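Local structure of alanine racemase (Corynebacterium glutamicum, 2DY3) at residues Thr157-Ala162 with Asp171-Ala176; Asn194-Ser199 with Leu208-Val213; Thr237-Val242 with Lys323-Gly328. The protein is a pyridoxal-5'-phosphate-dependent enzyme of the alanine racemase family, a homodimer whose chains pair an N-terminal TIM-type alpha/beta barrel with a C-terminal beta domain. One frame throughout, in Å; residues are numbered along the deposited sequence.

Contact 1: Thr157-Ala162 with Asp171-Ala176; sequences THLACA and DRQIIA. With PLP (pyridoxal-5'-phosphate), chain F.
In the pyridoxal-5'-phosphate (PLP) pocket of the TIM-type barrel, the loop Thr157-Ala162 lies between PLP and the helix segment Asp171-Ala176, with Gln173 and Leu159 as the chief meeting point on the helix side. The two side chains slide past one another in opposite directions. CD1 of Leu159 touches both CB and the amide end of Gln173, lying 3.8 Å from CB and 3.6 Å from NE2. CG of Gln173 stands anti to its own carbonyl carbon (chi1 -71°), and the extended step at chi2 (-165°) sets CD beside the loop backbone. There OE1 comes within 3.5 Å of His158 O, a pair of acceptors that meet without bonding, and NE2 lies equally near Ala160 N, a pair of donors. The amide is anchored instead by Ser125, whose OG is hydrogen-bonded to Gln173 OE1 and also to Thr157 OG1, tying helix and loop to one outside hydroxyl. A looser apolar touch links CD1 of Leu159 to CD1 of Ile174 at 4.4 Å. On the PLP side, the imidazole of His158 lies over the C2/N1 side of the PLP ring: CG is anti to the backbone N (chi1 -171°), its CB points away from the helix, and C2 of PLP sits 3.4 Å above the imidazole plane, offset toward the rim. The closest atoms are His158 CE1 and PLP C2, 3.5 Å apart. Farther along the loop, the poorly ordered Cys161 is modelled with its O accepting a hydrogen bond from Arg301 of the second subunit. The loop leaves the C-terminal end of strand 150-156 and leads back into helix 169-186, on which Phe177 packs against Thr157.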
loop_
_atom_site.group_PDB
_atom_site.type_symbol
_atom_site.label_atom_id
_atom_site.label_comp_id
_atom_site.label_asym_id
_atom_site.label_seq_id
_atom_site.Cartn_x
_atom_site.Cartn_y
_atom_site.Cartn_z
ATOM N N THR B 157 5.440 -3.303 27.938
ATOM C CA THR B 157 4.652 -2.120 27.688
ATOM C C THR B 157 5.311 -1.489 26.478
ATOM O O THR B 157 6.473 -1.758 26.173
ATOM C CB THR B 157 4.655 -1.144 28.885
ATOM O OG1 THR B 157 3.526 -0.267 28.779
ATOM C CG2 THR B 157 5.937 -0.317 28.908
ATOM N N HIS B 158 4.565 -0.676 25.759
ATOM C CA HIS B 158 5.131 -0.062 24.586
ATOM C C HIS B 158 5.359 1.399 24.886
ATOM O O HIS B 158 4.416 2.184 24.945
ATOM C CB HIS B 158 4.179 -0.236 23.405
ATOM C CG HIS B 158 4.755 0.186 22.089
ATOM N ND1 HIS B 158 6.030 -0.154 21.688
ATOM C CD2 HIS B 158 4.215 0.890 21.066
ATOM C CE1 HIS B 158 6.248 0.323 20.475
ATOM N NE2 HIS B 158 5.162 0.959 20.074
ATOM N N LEU B 159 6.606 1.765 25.138
ATOM C CA LEU B 159 6.873 3.164 25.386
ATOM C C LEU B 159 6.376 3.848 24.140
ATOM O O LEU B 159 7.086 3.832 23.138
ATOM C CB LEU B 159 8.366 3.454 25.479
ATOM C CG LEU B 159 9.069 3.136 26.781
ATOM C CD1 LEU B 159 8.213 3.719 27.878
ATOM C CD2 LEU B 159 9.251 1.646 26.969
ATOM N N ALA B 160 5.170 4.414 24.164
ATOM C CA ALA B 160 4.676 5.142 22.988
ATOM C C ALA B 160 5.911 5.969 22.707
ATOM O O ALA B 160 6.666 6.227 23.642
ATOM C CB ALA B 160 3.513 6.066 23.370
ATOM N N CYS B 161 6.144 6.401 21.470
ATOM C CA CYS B 161 7.353 7.177 21.237
ATOM C C CYS B 161 7.399 8.609 21.696
ATOM O O CYS B 161 7.011 9.540 20.989
ATOM C CB CYS B 161 7.792 7.112 19.787
ATOM S SG CYS B 161 9.110 5.911 19.687
ATOM N N ALA B 162 7.903 8.757 22.908
ATOM C CA ALA B 162 8.098 10.041 23.528
ATOM C C ALA B 162 9.586 9.977 23.821
ATOM O O ALA B 162 10.001 9.721 24.950
ATOM C CB ALA B 162 7.305 10.122 24.802
ATOM N N ASP B 171 9.829 7.783 31.416
ATOM C CA ASP B 171 10.089 7.416 32.800
ATOM C C ASP B 171 8.814 7.268 33.615
ATOM O O ASP B 171 8.751 6.450 34.530
ATOM C CB ASP B 171 11.028 8.434 33.447
ATOM C CG ASP B 171 12.490 8.123 33.174
ATOM O OD1 ASP B 171 12.814 7.724 32.037
ATOM O OD2 ASP B 171 13.323 8.281 34.091
ATOM N N ARG B 172 7.793 8.052 33.287
ATOM C CA ARG B 172 6.536 7.947 34.012
ATOM C C ARG B 172 5.916 6.586 33.698
ATOM O O ARG B 172 5.317 5.949 34.565
ATOM C CB ARG B 172 5.578 9.073 33.608
ATOM C CG ARG B 172 4.310 9.125 34.458
ATOM C CD ARG B 172 4.655 9.313 35.931
ATOM N NE ARG B 172 5.358 10.573 36.163
ATOM C CZ ARG B 172 4.787 11.774 36.097
ATOM N NH1 ARG B 172 3.496 11.882 35.812
ATOM N NH2 ARG B 172 5.513 12.868 36.301
ATOM N N GLN B 173 6.075 6.140 32.455
ATOM C CA GLN B 173 5.551 4.845 32.039
ATOM C C GLN B 173 6.283 3.706 32.746
ATOM O O GLN B 173 5.662 2.728 33.165
ATOM C CB GLN B 173 5.691 4.662 30.525
ATOM C CG GLN B 173 4.755 5.518 29.687
ATOM C CD GLN B 173 4.684 5.045 28.242
ATOM O OE1 GLN B 173 4.087 4.006 27.941
ATOM N NE2 GLN B 173 5.310 5.794 27.344
ATOM N N ILE B 174 7.603 3.837 32.877
ATOM C CA ILE B 174 8.406 2.810 33.532
ATOM C C ILE B 174 7.998 2.666 34.987
ATOM O O ILE B 174 7.934 1.557 35.512
ATOM C CB ILE B 174 9.921 3.131 33.456
ATOM C CG1 ILE B 174 10.383 3.089 32.000
ATOM C CG2 ILE B 174 10.723 2.099 34.256
ATOM C CD1 ILE B 174 10.147 1.751 31.350
ATOM N N ILE B 175 7.731 3.786 35.650
ATOM C CA ILE B 175 7.313 3.726 37.047
ATOM C C ILE B 175 6.039 2.884 37.162
ATOM O O ILE B 175 5.959 1.986 37.988
ATOM C CB ILE B 175 7.037 5.131 37.624
ATOM C CG1 ILE B 175 8.349 5.895 37.793
ATOM C CG2 ILE B 175 6.333 5.011 38.962
ATOM C CD1 ILE B 175 8.173 7.306 38.322
ATOM N N ALA B 176 5.050 3.181 36.323
ATOM C CA ALA B 176 3.791 2.444 36.333
ATOM C C ALA B 176 3.999 0.972 35.968
ATOM O O ALA B 176 3.356 0.089 36.528
ATOM C CB ALA B 176 2.809 3.089 35.369
HETATM N N1 PLP F . 6.917 -3.141 20.018
HETATM C C2 PLP F . 5.580 -3.005 19.634
HETATM C C2A PLP F . 4.482 -3.417 20.601
HETATM C C3 PLP F . 5.287 -2.478 18.353
HETATM O O3 PLP F . 3.974 -2.328 17.956
HETATM C C4 PLP F . 6.356 -2.105 17.480
HETATM C C4A PLP F . 6.097 -1.489 16.081
HETATM C C5 PLP F . 7.713 -2.252 17.933
HETATM C C6 PLP F . 7.967 -2.773 19.192
HETATM C C5A PLP F . 8.893 -1.861 17.096
HETATM O O4P PLP F . 9.187 -0.478 17.249
HETATM P P PLP F . 10.384 0.331 16.510
HETATM O O1P PLP F . 10.269 0.128 15.071
HETATM O O2P PLP F . 10.108 1.708 16.922
HETATM O O3P PLP F . 11.608 -0.270 17.085
#

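Contact 2: Asn194-Ser199 with Leu208-Val213; sequences NHVCNS and LHMEMV. With PLP (pyridoxal-5'-phosphate), chain F.
The bend at chi2 (79°) sets CD of Glu211 near Asn194 N, while CG of Met210, anti to its carbonyl carbon, starts a chain that crosses Val196 at about a right angle. Here Asn194-Ser199 runs beside Leu208-Val213, the stretch leading into strand 212-213, which pairs with strand 28-32 of the TIM-type barrel. The Asn194 and Glu211 side chains lie side by side, amide and carboxylate planes 80° apart. Asn194 N donates to Glu211 OE1 at 2.9 Å, meeting it on the anti side and 33° out of the carboxylate plane; a water joins Asn194 ND2 to Glu211 OE2, and Asn194 OD1 is held by Met155 N. Apolar packing follows: SD of Met210 rests 3.8 Å from Val196 CG1, and SG of Cys197 sits 3.6 Å from Leu208 CB and near the edge of the His209 ring. A second water takes the hydrogen of Val196 N and lies within hydrogen-bonding distance of Leu208 O and Met212 O, which compete with other acceptors for its protons. Beyond Cys197 the chain enters helix 199-202, N-capped by Asn198, whose OD1 accepts from Ala201 N. Ser199 then grips one phosphate oxygen of PLP twice, its N at 2.7 Å and its OG at 2.8 Å from O3P.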
loop_
_atom_site.group_PDB
_atom_site.type_symbol
_atom_site.label_atom_id
_atom_site.label_comp_id
_atom_site.label_asym_id
_atom_site.label_seq_id
_atom_site.Cartn_x
_atom_site.Cartn_y
_atom_site.Cartn_z
ATOM N N ASN B 194 10.831 -9.695 30.701
ATOM C CA ASN B 194 10.058 -8.492 30.454
ATOM C C ASN B 194 10.784 -7.590 29.466
ATOM O O ASN B 194 12.003 -7.674 29.315
ATOM C CB ASN B 194 9.812 -7.752 31.770
ATOM C CG ASN B 194 9.203 -8.648 32.842
ATOM O OD1 ASN B 194 8.130 -9.222 32.651
ATOM N ND2 ASN B 194 9.891 -8.770 33.981
ATOM N N HIS B 195 10.024 -6.733 28.793
ATOM C CA HIS B 195 10.589 -5.816 27.812
ATOM C C HIS B 195 9.747 -4.566 27.586
ATOM O O HIS B 195 8.531 -4.590 27.718
ATOM C CB HIS B 195 10.815 -6.547 26.487
ATOM C CG HIS B 195 9.698 -7.461 26.087
ATOM N ND1 HIS B 195 8.765 -7.123 25.130
ATOM C CD2 HIS B 195 9.397 -8.724 26.475
ATOM C CE1 HIS B 195 7.941 -8.139 24.940
ATOM N NE2 HIS B 195 8.304 -9.124 25.744
ATOM N N VAL B 196 10.422 -3.468 27.257
ATOM C CA VAL B 196 9.759 -2.195 27.005
ATOM C C VAL B 196 10.428 -1.425 25.867
ATOM O O VAL B 196 9.807 -0.583 25.235
ATOM C CB VAL B 196 9.790 -1.288 28.260
ATOM C CG1 VAL B 196 9.108 -1.982 29.435
ATOM C CG2 VAL B 196 11.235 -0.936 28.614
ATOM N N CYS B 197 11.691 -1.737 25.599
ATOM C CA CYS B 197 12.469 -1.033 24.582
ATOM C C CYS B 197 12.231 -1.264 23.089
ATOM O O CYS B 197 12.434 -2.360 22.570
ATOM C CB CYS B 197 13.966 -1.228 24.863
ATOM S SG CYS B 197 14.597 -0.231 26.238
ATOM N N ASN B 198 11.804 -0.204 22.408
ATOM C CA ASN B 198 11.607 -0.236 20.962
ATOM C C ASN B 198 12.912 0.400 20.459
ATOM O O ASN B 198 13.769 0.727 21.274
ATOM C CB ASN B 198 10.383 0.600 20.569
ATOM C CG ASN B 198 10.490 2.043 21.020
ATOM O OD1 ASN B 198 11.334 2.392 21.846
ATOM N ND2 ASN B 198 9.621 2.890 20.484
ATOM N N SER B 199 13.078 0.584 19.153
ATOM C CA SER B 199 14.324 1.157 18.636
ATOM C C SER B 199 14.826 2.447 19.293
ATOM O O SER B 199 15.980 2.524 19.714
ATOM C CB SER B 199 14.228 1.372 17.119
ATOM O OG SER B 199 14.257 0.136 16.430
ATOM N N LEU B 208 17.145 0.469 30.455
ATOM C CA LEU B 208 15.819 -0.120 30.294
ATOM C C LEU B 208 15.815 -1.424 29.505
ATOM O O LEU B 208 14.760 -1.889 29.077
ATOM C CB LEU B 208 14.878 0.886 29.620
ATOM C CG LEU B 208 14.719 2.237 30.322
ATOM C CD1 LEU B 208 13.816 3.149 29.500
ATOM C CD2 LEU B 208 14.146 2.018 31.711
ATOM N N HIS B 209 16.984 -2.020 29.310
ATOM C CA HIS B 209 17.059 -3.271 28.557
ATOM C C HIS B 209 16.283 -4.424 29.191
ATOM O O HIS B 209 15.733 -5.269 28.483
ATOM C CB HIS B 209 18.513 -3.697 28.370
ATOM C CG HIS B 209 19.267 -2.851 27.391
ATOM N ND1 HIS B 209 18.679 -1.814 26.699
ATOM C CD2 HIS B 209 20.556 -2.901 26.977
ATOM C CE1 HIS B 209 19.574 -1.261 25.899
ATOM N NE2 HIS B 209 20.720 -1.902 26.048
ATOM N N MET B 210 16.241 -4.464 30.519
ATOM C CA MET B 210 15.537 -5.532 31.214
ATOM C C MET B 210 16.046 -6.868 30.689
ATOM O O MET B 210 17.230 -6.998 30.401
ATOM C CB MET B 210 14.030 -5.396 30.986
ATOM C CG MET B 210 13.503 -4.042 31.404
ATOM S SD MET B 210 11.719 -3.950 31.427
ATOM C CE MET B 210 11.383 -4.682 33.028
ATOM N N GLU B 211 15.174 -7.859 30.551
ATOM C CA GLU B 211 15.621 -9.164 30.059
ATOM C C GLU B 211 15.572 -9.266 28.540
ATOM O O GLU B 211 16.191 -10.150 27.941
ATOM C CB GLU B 211 14.772 -10.297 30.644
ATOM C CG GLU B 211 14.859 -10.487 32.156
ATOM C CD GLU B 211 14.012 -9.488 32.922
ATOM O OE1 GLU B 211 13.076 -8.913 32.324
ATOM O OE2 GLU B 211 14.273 -9.292 34.128
ATOM N N MET B 212 14.831 -8.361 27.912
ATOM C CA MET B 212 14.697 -8.400 26.465
ATOM C C MET B 212 14.355 -7.029 25.898
ATOM O O MET B 212 13.688 -6.228 26.549
ATOM C CB MET B 212 13.607 -9.415 26.087
ATOM C CG MET B 212 13.440 -9.704 24.589
ATOM S SD MET B 212 12.184 -10.995 24.279
ATOM C CE MET B 212 13.205 -12.415 24.030
ATOM N N VAL B 213 14.839 -6.769 24.686
ATOM C CA VAL B 213 14.574 -5.520 23.987
ATOM C C VAL B 213 13.908 -5.922 22.669
ATOM O O VAL B 213 14.186 -6.996 22.138
ATOM C CB VAL B 213 15.885 -4.740 23.705
ATOM C CG1 VAL B 213 16.598 -4.439 25.019
ATOM C CG2 VAL B 213 16.795 -5.546 22.785
HETATM N N1 PLP F . 6.917 -3.141 20.018
HETATM C C2 PLP F . 5.580 -3.005 19.634
HETATM C C2A PLP F . 4.482 -3.417 20.601
HETATM C C3 PLP F . 5.287 -2.478 18.353
HETATM O O3 PLP F . 3.974 -2.328 17.956
HETATM C C4 PLP F . 6.356 -2.105 17.480
HETATM C C4A PLP F . 6.097 -1.489 16.081
HETATM C C5 PLP F . 7.713 -2.252 17.933
HETATM C C6 PLP F . 7.967 -2.773 19.192
HETATM C C5A PLP F . 8.893 -1.861 17.096
HETATM O O4P PLP F . 9.187 -0.478 17.249
HETATM P P PLP F . 10.384 0.331 16.510
HETATM O O1P PLP F . 10.269 0.128 15.071
HETATM O O2P PLP F . 10.108 1.708 16.922
HETATM O O3P PLP F . 11.608 -0.270 17.085
HETATM O O HOH W 1 12.149 -8.200 35.670
HETATM O O HOH W 2 13.469 -3.581 27.377
#

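Contact 3: Thr237-Val242 with Lys323-Gly328; sequences TWEAKV and KAVIFG
Trp238 packs against Ile326 and Phe327. CD1 of Ile326 sits over one face of the indole, 3.8 Å from the centroid of its six-membered ring and 16° off the normal, while CG2 of the same residue reaches Trp238 CE3 at 3.5 Å. Phe327 comes differently: its ring plane lies at 59° to the five-membered ring, an oblique pair, and it receives Trp238 CB over its own face, 4.0 Å from the centroid. Pro352, Thr356 and strand 4-8 also pack on the indole. Beneath these side chains, Trp238 O accepts Ile326 N at 2.8 Å and, weakly, Phe327 N, while Trp238 N donates to Phe327 O at 2.7 Å. Glu239 and Lys323 cross on the other face, shared with Val325 and Lys241. Their charged ends stay beyond salt-bridge distance, and the carboxylate lies against CE of Lys323, 3.6 Å from Glu239 OE2. Ala240 and Ala324 form a two-bond hydrogen-bonded pair on the Trp238 face. At the end, Gly328 CA packs 3.5 Å from Thr237 OG1, a hydroxyl that is hydrogen-bonded to Glu329 N. With Ile326 and Phe327 both opposite Trp238, this is a classic beta bulge just past strand 323-325, where its antiparallel pairing with strand 236-247 continues, within the sheet of the C-terminal beta domain.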
loop_
_atom_site.group_PDB
_atom_site.type_symbol
_atom_site.label_atom_id
_atom_site.label_comp_id
_atom_site.label_asym_id
_atom_site.label_seq_id
_atom_site.Cartn_x
_atom_site.Cartn_y
_atom_site.Cartn_z
ATOM N N THR B 237 15.788 0.311 -1.024
ATOM C CA THR B 237 15.968 1.320 -2.055
ATOM C C THR B 237 14.752 1.174 -2.970
ATOM O O THR B 237 14.445 0.067 -3.417
ATOM C CB THR B 237 17.244 1.086 -2.883
ATOM O OG1 THR B 237 18.401 1.232 -2.045
ATOM C CG2 THR B 237 17.321 2.093 -4.029
ATOM N N TRP B 238 14.043 2.273 -3.206
ATOM C CA TRP B 238 12.869 2.271 -4.085
ATOM C C TRP B 238 13.316 2.983 -5.357
ATOM O O TRP B 238 13.737 4.138 -5.310
ATOM C CB TRP B 238 11.703 3.024 -3.417
ATOM C CG TRP B 238 10.348 2.830 -4.074
ATOM C CD1 TRP B 238 9.944 1.759 -4.822
ATOM C CD2 TRP B 238 9.205 3.691 -3.960
ATOM N NE1 TRP B 238 8.626 1.898 -5.175
ATOM C CE2 TRP B 238 8.146 3.072 -4.658
ATOM C CE3 TRP B 238 8.971 4.920 -3.332
ATOM C CZ2 TRP B 238 6.870 3.640 -4.745
ATOM C CZ3 TRP B 238 7.706 5.483 -3.419
ATOM C CH2 TRP B 238 6.671 4.843 -4.119
ATOM N N GLU B 239 13.238 2.295 -6.491
ATOM C CA GLU B 239 13.678 2.885 -7.749
ATOM C C GLU B 239 12.841 2.468 -8.956
ATOM O O GLU B 239 12.285 1.367 -9.009
ATOM C CB GLU B 239 15.152 2.534 -8.005
ATOM C CG GLU B 239 15.408 1.061 -8.273
ATOM C CD GLU B 239 16.892 0.698 -8.271
ATOM O OE1 GLU B 239 17.226 -0.446 -8.634
ATOM O OE2 GLU B 239 17.724 1.552 -7.899
ATOM N N ALA B 240 12.771 3.363 -9.931
ATOM C CA ALA B 240 12.012 3.112 -11.142
ATOM C C ALA B 240 12.858 3.436 -12.359
ATOM O O ALA B 240 13.842 4.168 -12.275
ATOM C CB ALA B 240 10.744 3.966 -11.149
ATOM N N LYS B 241 12.479 2.868 -13.492
ATOM C CA LYS B 241 13.184 3.129 -14.729
ATOM C C LYS B 241 12.317 4.106 -15.513
ATOM O O LYS B 241 11.113 3.886 -15.671
ATOM C CB LYS B 241 13.388 1.822 -15.497
ATOM C CG LYS B 241 14.241 0.825 -14.723
ATOM C CD LYS B 241 14.816 -0.253 -15.619
ATOM C CE LYS B 241 15.879 -1.055 -14.879
ATOM N NZ LYS B 241 16.477 -2.121 -15.729
ATOM N N VAL B 242 12.926 5.192 -15.976
ATOM C CA VAL B 242 12.212 6.203 -16.739
ATOM C C VAL B 242 11.592 5.577 -17.979
ATOM O O VAL B 242 12.275 4.915 -18.759
ATOM C CB VAL B 242 13.165 7.343 -17.160
ATOM C CG1 VAL B 242 12.401 8.400 -17.965
ATOM C CG2 VAL B 242 13.803 7.962 -15.921
ATOM N N LYS B 323 17.774 4.674 -14.551
ATOM C CA LYS B 323 17.309 4.332 -13.215
ATOM C C LYS B 323 17.129 5.571 -12.349
ATOM O O LYS B 323 18.079 6.329 -12.120
ATOM C CB LYS B 323 18.305 3.397 -12.528
ATOM C CG LYS B 323 18.343 1.989 -13.097
ATOM C CD LYS B 323 19.527 1.217 -12.536
ATOM C CE LYS B 323 19.534 1.215 -11.011
ATOM N NZ LYS B 323 20.711 0.468 -10.455
ATOM N N ALA B 324 15.904 5.768 -11.871
ATOM C CA ALA B 324 15.588 6.899 -11.007
ATOM C C ALA B 324 15.359 6.411 -9.573
ATOM O O ALA B 324 14.403 5.679 -9.303
ATOM C CB ALA B 324 14.342 7.611 -11.517
ATOM N N VAL B 325 16.240 6.807 -8.664
ATOM C CA VAL B 325 16.120 6.426 -7.259
ATOM C C VAL B 325 15.166 7.385 -6.551
ATOM O O VAL B 325 15.393 8.589 -6.535
ATOM C CB VAL B 325 17.504 6.471 -6.531
ATOM C CG1 VAL B 325 17.331 6.162 -5.047
ATOM C CG2 VAL B 325 18.474 5.474 -7.171
ATOM N N ILE B 326 14.093 6.849 -5.977
ATOM C CA ILE B 326 13.125 7.669 -5.256
ATOM C C ILE B 326 13.701 7.875 -3.857
ATOM O O ILE B 326 13.659 8.977 -3.305
ATOM C CB ILE B 326 11.749 6.971 -5.207
ATOM C CG1 ILE B 326 11.219 6.807 -6.642
ATOM C CG2 ILE B 326 10.787 7.767 -4.340
ATOM C CD1 ILE B 326 9.937 5.990 -6.763
ATOM N N PHE B 327 14.251 6.800 -3.298
ATOM C CA PHE B 327 14.928 6.851 -2.007
ATOM C C PHE B 327 15.705 5.556 -1.814
ATOM O O PHE B 327 15.282 4.492 -2.262
ATOM C CB PHE B 327 13.945 7.109 -0.845
ATOM C CG PHE B 327 13.133 5.910 -0.415
ATOM C CD1 PHE B 327 13.697 4.904 0.346
ATOM C CD2 PHE B 327 11.784 5.832 -0.721
ATOM C CE1 PHE B 327 12.930 3.843 0.801
ATOM C CE2 PHE B 327 11.010 4.772 -0.268
ATOM C CZ PHE B 327 11.585 3.780 0.494
ATOM N N GLY B 328 16.864 5.660 -1.179
ATOM C CA GLY B 328 17.679 4.485 -0.952
ATOM C C GLY B 328 19.090 4.660 -1.469
ATOM O O GLY B 328 19.609 5.775 -1.513
#

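In the fold
Contacts 1 and 2 are neighbours in the barrel domain, with centres 11 Å apart: Thr157 CG2 packs on Val196 CG1 at 3.6 Å, and both reach PLP, contact 1 at its ring and contact 2 at its phosphate. Contact 3 lies on the opposite side of the chain's centre, about 36 Å from contact 2 and 38 Å from contact 1 between centres, in the C-terminal beta domain. All three are largely buried, though Lys323 in contact 3 is exposed. Their chemistry differs: contact 1 is van der Waals packing of loop on helix, contact 2 mixes backbone, carboxylate and water bonds, and contact 3 is antiparallel strand pairing with a beta bulge and aromatic packing.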